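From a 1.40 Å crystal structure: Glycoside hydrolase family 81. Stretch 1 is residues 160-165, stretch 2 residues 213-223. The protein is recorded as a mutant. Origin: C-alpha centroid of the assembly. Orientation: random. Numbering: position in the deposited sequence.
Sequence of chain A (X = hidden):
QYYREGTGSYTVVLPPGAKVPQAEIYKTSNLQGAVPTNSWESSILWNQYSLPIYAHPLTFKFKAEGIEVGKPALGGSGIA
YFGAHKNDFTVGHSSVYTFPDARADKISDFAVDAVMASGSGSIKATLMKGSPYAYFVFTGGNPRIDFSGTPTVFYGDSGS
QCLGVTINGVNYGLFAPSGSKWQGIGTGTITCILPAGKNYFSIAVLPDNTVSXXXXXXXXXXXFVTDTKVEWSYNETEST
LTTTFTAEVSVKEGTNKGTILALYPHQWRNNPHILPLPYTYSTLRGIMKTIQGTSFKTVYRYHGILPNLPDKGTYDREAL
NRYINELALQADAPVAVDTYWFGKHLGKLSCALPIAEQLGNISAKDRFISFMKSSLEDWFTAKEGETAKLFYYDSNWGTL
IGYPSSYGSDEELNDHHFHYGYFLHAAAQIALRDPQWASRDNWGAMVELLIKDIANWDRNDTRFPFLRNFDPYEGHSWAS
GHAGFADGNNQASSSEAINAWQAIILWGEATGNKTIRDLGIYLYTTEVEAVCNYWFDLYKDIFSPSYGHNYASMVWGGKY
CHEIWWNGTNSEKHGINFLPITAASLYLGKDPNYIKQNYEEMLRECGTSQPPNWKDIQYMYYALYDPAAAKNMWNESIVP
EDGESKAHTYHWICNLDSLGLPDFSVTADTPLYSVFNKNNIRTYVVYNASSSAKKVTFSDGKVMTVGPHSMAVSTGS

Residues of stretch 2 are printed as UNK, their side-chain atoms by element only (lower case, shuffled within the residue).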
# COMPACT_ATOMS: atom_id res chain seq x y z
N SER A 160 -34.25 10.33 -25.80
CA SER A 160 -34.23 9.99 -24.38
C SER A 160 -33.04 10.63 -23.69
O SER A 160 -32.03 10.96 -24.31
CB SER A 160 -34.22 8.49 -24.16
OG SER A 160 -33.12 7.92 -24.78
N GLN A 161 -33.18 10.82 -22.39
CA GLN A 161 -32.13 11.45 -21.58
C GLN A 161 -30.89 10.57 -21.38
O GLN A 161 -29.76 11.07 -21.27
CB GLN A 161 -32.74 11.82 -20.24
CG GLN A 161 -31.76 12.52 -19.40
CD GLN A 161 -32.29 13.11 -18.15
OE1 GLN A 161 -33.43 12.93 -17.76
NE2 GLN A 161 -31.41 13.83 -17.49
N CYS A 162 -31.13 9.27 -21.34
CA CYS A 162 -30.08 8.30 -21.19
C CYS A 162 -30.25 7.19 -22.19
O CYS A 162 -31.35 6.98 -22.71
CB CYS A 162 -29.98 7.79 -19.76
SG CYS A 162 -31.08 6.47 -19.25
N LEU A 163 -29.14 6.49 -22.43
CA LEU A 163 -29.15 5.27 -23.23
C LEU A 163 -28.59 4.15 -22.41
O LEU A 163 -27.67 4.37 -21.61
CB LEU A 163 -28.30 5.41 -24.51
CG LEU A 163 -28.65 6.54 -25.47
CD1 LEU A 163 -27.65 6.57 -26.61
CD2 LEU A 163 -30.07 6.42 -26.02
N GLY A 164 -29.17 2.98 -22.57
CA GLY A 164 -28.58 1.75 -22.07
C GLY A 164 -27.98 1.00 -23.24
O GLY A 164 -28.69 0.73 -24.22
N VAL A 165 -26.68 0.73 -23.18
CA VAL A 165 -25.97 0.10 -24.27
C VAL A 165 -25.20 -1.12 -23.79
O VAL A 165 -24.87 -1.25 -22.61
CB VAL A 165 -25.04 1.08 -25.02
CG1 VAL A 165 -25.85 2.29 -25.52
CG2 VAL A 165 -23.88 1.56 -24.15
N UNK A 213 -32.54 -1.67 -13.32
CA UNK A 213 -31.19 -1.33 -12.94
C UNK A 213 -30.75 -0.02 -13.54
O UNK A 213 -30.20 0.83 -12.82
o UNK A 213 -30.63 -3.62 -12.51
c UNK A 213 -30.24 -2.47 -13.29
c UNK A 213 -28.78 -2.11 -13.02
N UNK A 214 -31.02 0.19 -14.82
CA UNK A 214 -30.64 1.44 -15.47
C UNK A 214 -31.30 2.63 -14.79
O UNK A 214 -30.66 3.66 -14.60
c UNK A 214 -29.21 2.88 -17.84
c UNK A 214 -30.72 2.61 -17.78
c UNK A 214 -31.28 2.41 -19.18
c UNK A 214 -31.03 1.37 -16.94
N UNK A 215 -32.56 2.47 -14.39
CA UNK A 215 -33.28 3.55 -13.71
C UNK A 215 -32.59 3.91 -12.39
O UNK A 215 -32.45 5.08 -12.05
o UNK A 215 -35.38 2.81 -14.69
c UNK A 215 -35.51 4.21 -12.76
c UNK A 215 -34.74 3.13 -13.44
N UNK A 216 -32.15 2.90 -11.64
CA UNK A 216 -31.47 3.15 -10.37
C UNK A 216 -30.14 3.87 -10.59
O UNK A 216 -29.84 4.86 -9.90
c UNK A 216 -30.90 2.63 -5.94
c UNK A 216 -30.63 2.04 -8.28
o UNK A 216 -28.97 2.69 -4.50
c UNK A 216 -29.54 2.47 -5.74
c UNK A 216 -31.23 1.83 -9.66
c UNK A 216 -29.26 1.92 -8.06
c UNK A 216 -31.44 2.40 -7.19
c UNK A 216 -28.72 2.13 -6.79
N UNK A 217 -29.36 3.42 -11.55
CA UNK A 217 -28.09 4.10 -11.87
C UNK A 217 -28.32 5.51 -12.40
O UNK A 217 -27.58 6.42 -12.05
c UNK A 217 -27.15 1.07 -11.50
c UNK A 217 -27.23 3.25 -12.79
o UNK A 217 -24.41 -0.86 -10.07
c UNK A 217 -26.46 0.06 -10.84
c UNK A 217 -26.48 2.15 -12.05
c UNK A 217 -25.09 0.14 -10.73
c UNK A 217 -25.09 2.20 -11.92
c UNK A 217 -24.40 1.20 -11.26
N UNK A 218 -29.37 5.73 -13.19
CA UNK A 218 -29.73 7.08 -13.62
C UNK A 218 -30.04 7.97 -12.44
O UNK A 218 -29.67 9.15 -12.45
c UNK A 218 -32.83 9.78 -16.48
c UNK A 218 -32.48 8.36 -16.04
n UNK A 218 -34.15 9.90 -17.15
c UNK A 218 -30.89 7.04 -14.61
c UNK A 218 -31.26 8.41 -15.14
N UNK A 219 -30.70 7.42 -11.41
CA UNK A 219 -31.03 8.22 -10.25
C UNK A 219 -29.83 8.92 -9.63
O UNK A 219 -29.98 10.01 -9.07
o UNK A 219 -33.57 5.99 -8.81
c UNK A 219 -31.68 7.38 -9.15
c UNK A 219 -33.11 6.99 -9.44
o UNK A 219 -33.78 7.65 -10.23
N UNK A 220 -28.66 8.29 -9.66
CA UNK A 220 -27.44 8.87 -9.07
C UNK A 220 -26.40 9.33 -10.08
O UNK A 220 -25.34 9.80 -9.72
c UNK A 220 -29.81 7.10 -5.04
c UNK A 220 -28.12 8.52 -5.94
o UNK A 220 -30.75 6.84 -4.11
c UNK A 220 -29.07 8.26 -4.97
c UNK A 220 -29.59 6.18 -6.05
c UNK A 220 -26.84 7.90 -8.03
c UNK A 220 -28.64 6.43 -7.01
c UNK A 220 -27.85 7.59 -6.95
N UNK A 221 -26.74 9.29 -11.38
CA UNK A 221 -25.77 9.61 -12.44
C UNK A 221 -25.35 11.06 -12.48
O UNK A 221 -24.31 11.40 -13.08
c UNK A 221 -26.29 9.19 -13.82
N UNK A 222 -26.16 11.93 -11.90
CA UNK A 222 -25.91 13.35 -11.91
C UNK A 222 -25.35 13.88 -10.61
O UNK A 222 -25.26 15.09 -10.44
c UNK A 222 -27.68 13.54 -13.71
c UNK A 222 -29.21 12.12 -14.94
c UNK A 222 -27.40 13.16 -16.09
c UNK A 222 -26.99 13.74 -14.89
o UNK A 222 -28.97 11.78 -17.28
c UNK A 222 -28.77 12.70 -13.74
c UNK A 222 -28.53 12.37 -16.11
c UNK A 222 -27.17 14.12 -12.41
N UNK A 223 -24.96 12.98 -9.72
CA UNK A 223 -24.30 13.33 -8.46
C UNK A 223 -22.81 13.15 -8.69
O UNK A 223 -22.25 12.07 -8.47
s UNK A 223 -26.55 12.83 -6.91
c UNK A 223 -24.83 12.47 -7.33

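Position 213 has three side-chain atoms: one carbon carrying an oxygen and a second carbon. A branched hydroxyl of this kind is Thr213. It lies out of reach of stretch 1.

Position 214 has four side-chain carbons, forked at the second. The CA-to-CB bond points toward the strand. One branch tip lies 4.1 Å from SG of Cys162 and 4.0 Å from CA of Gly164. The late fork marks Leu214, with chi1 t and chi2 p; that tip is CD2.

Position 215 again has one carbon carrying an oxygen and a carbon. It points away from the strand and is exposed. It is Thr215.

Position 216 has one carbon, then a six-carbon ring bearing an oxygen. It does not reach stretch 1. It is Tyr216.

Position 217 has the same atoms, a carbon and a hydroxylated ring. It is buried, but its side chain is out of reach of stretch 1. It is Tyr217.

Position 218 has four carbons in a row ending in nitrogen. The chain is fully extended, with all four chi angles t. Its nitrogen lies 3.2 Å from OE1 of Gln161. This is Lys218, and NZ donates a hydrogen bond to that oxygen.

Position 219 has two carbons, the second carrying two oxygens. The short carboxylate is Asp219. It makes no contact with stretch 1.

Position 220 has one carbon and a six-carbon ring bearing an oxygen. It is Tyr220, far from the strand. It opens a type I beta turn.

Position 221 has a single side-chain carbon. It is Ala221, buried but not touching stretch 1.

Position 222 has one carbon and a ring bearing an oxygen. The CA-to-CB bond points toward stretch 1, and the ring oxygen lies 3.2 Å from NE2 of Gln161. It is Tyr222.

Position 223 has one carbon, then sulfur. It is Cys223, which closes the turn and lies beyond reach of stretch 1.

The helix crosses the strand at 134°, with 9.9 Å between axes at closest approach. Leu214 and Lys218 are one helical turn apart, so both can face the strand. Leu214 packs on Cys162 and Gly164. The missing side chain at Gly164 matters: an ideal CB there would sit a tight 3.1 Å from CD2 of Leu214. The aliphatic part of Lys218 also covers Cys162, with CD 4.0 Å from SG. Its extended chain then carries NZ to Gln161. The amide of Gln161 thus lies between Lys218 and Tyr222. The contact is small, burying 304 Å² in all, and joins an apolar patch to a polar end.

Stretch 2 213-223: TLTYYKDYAYC
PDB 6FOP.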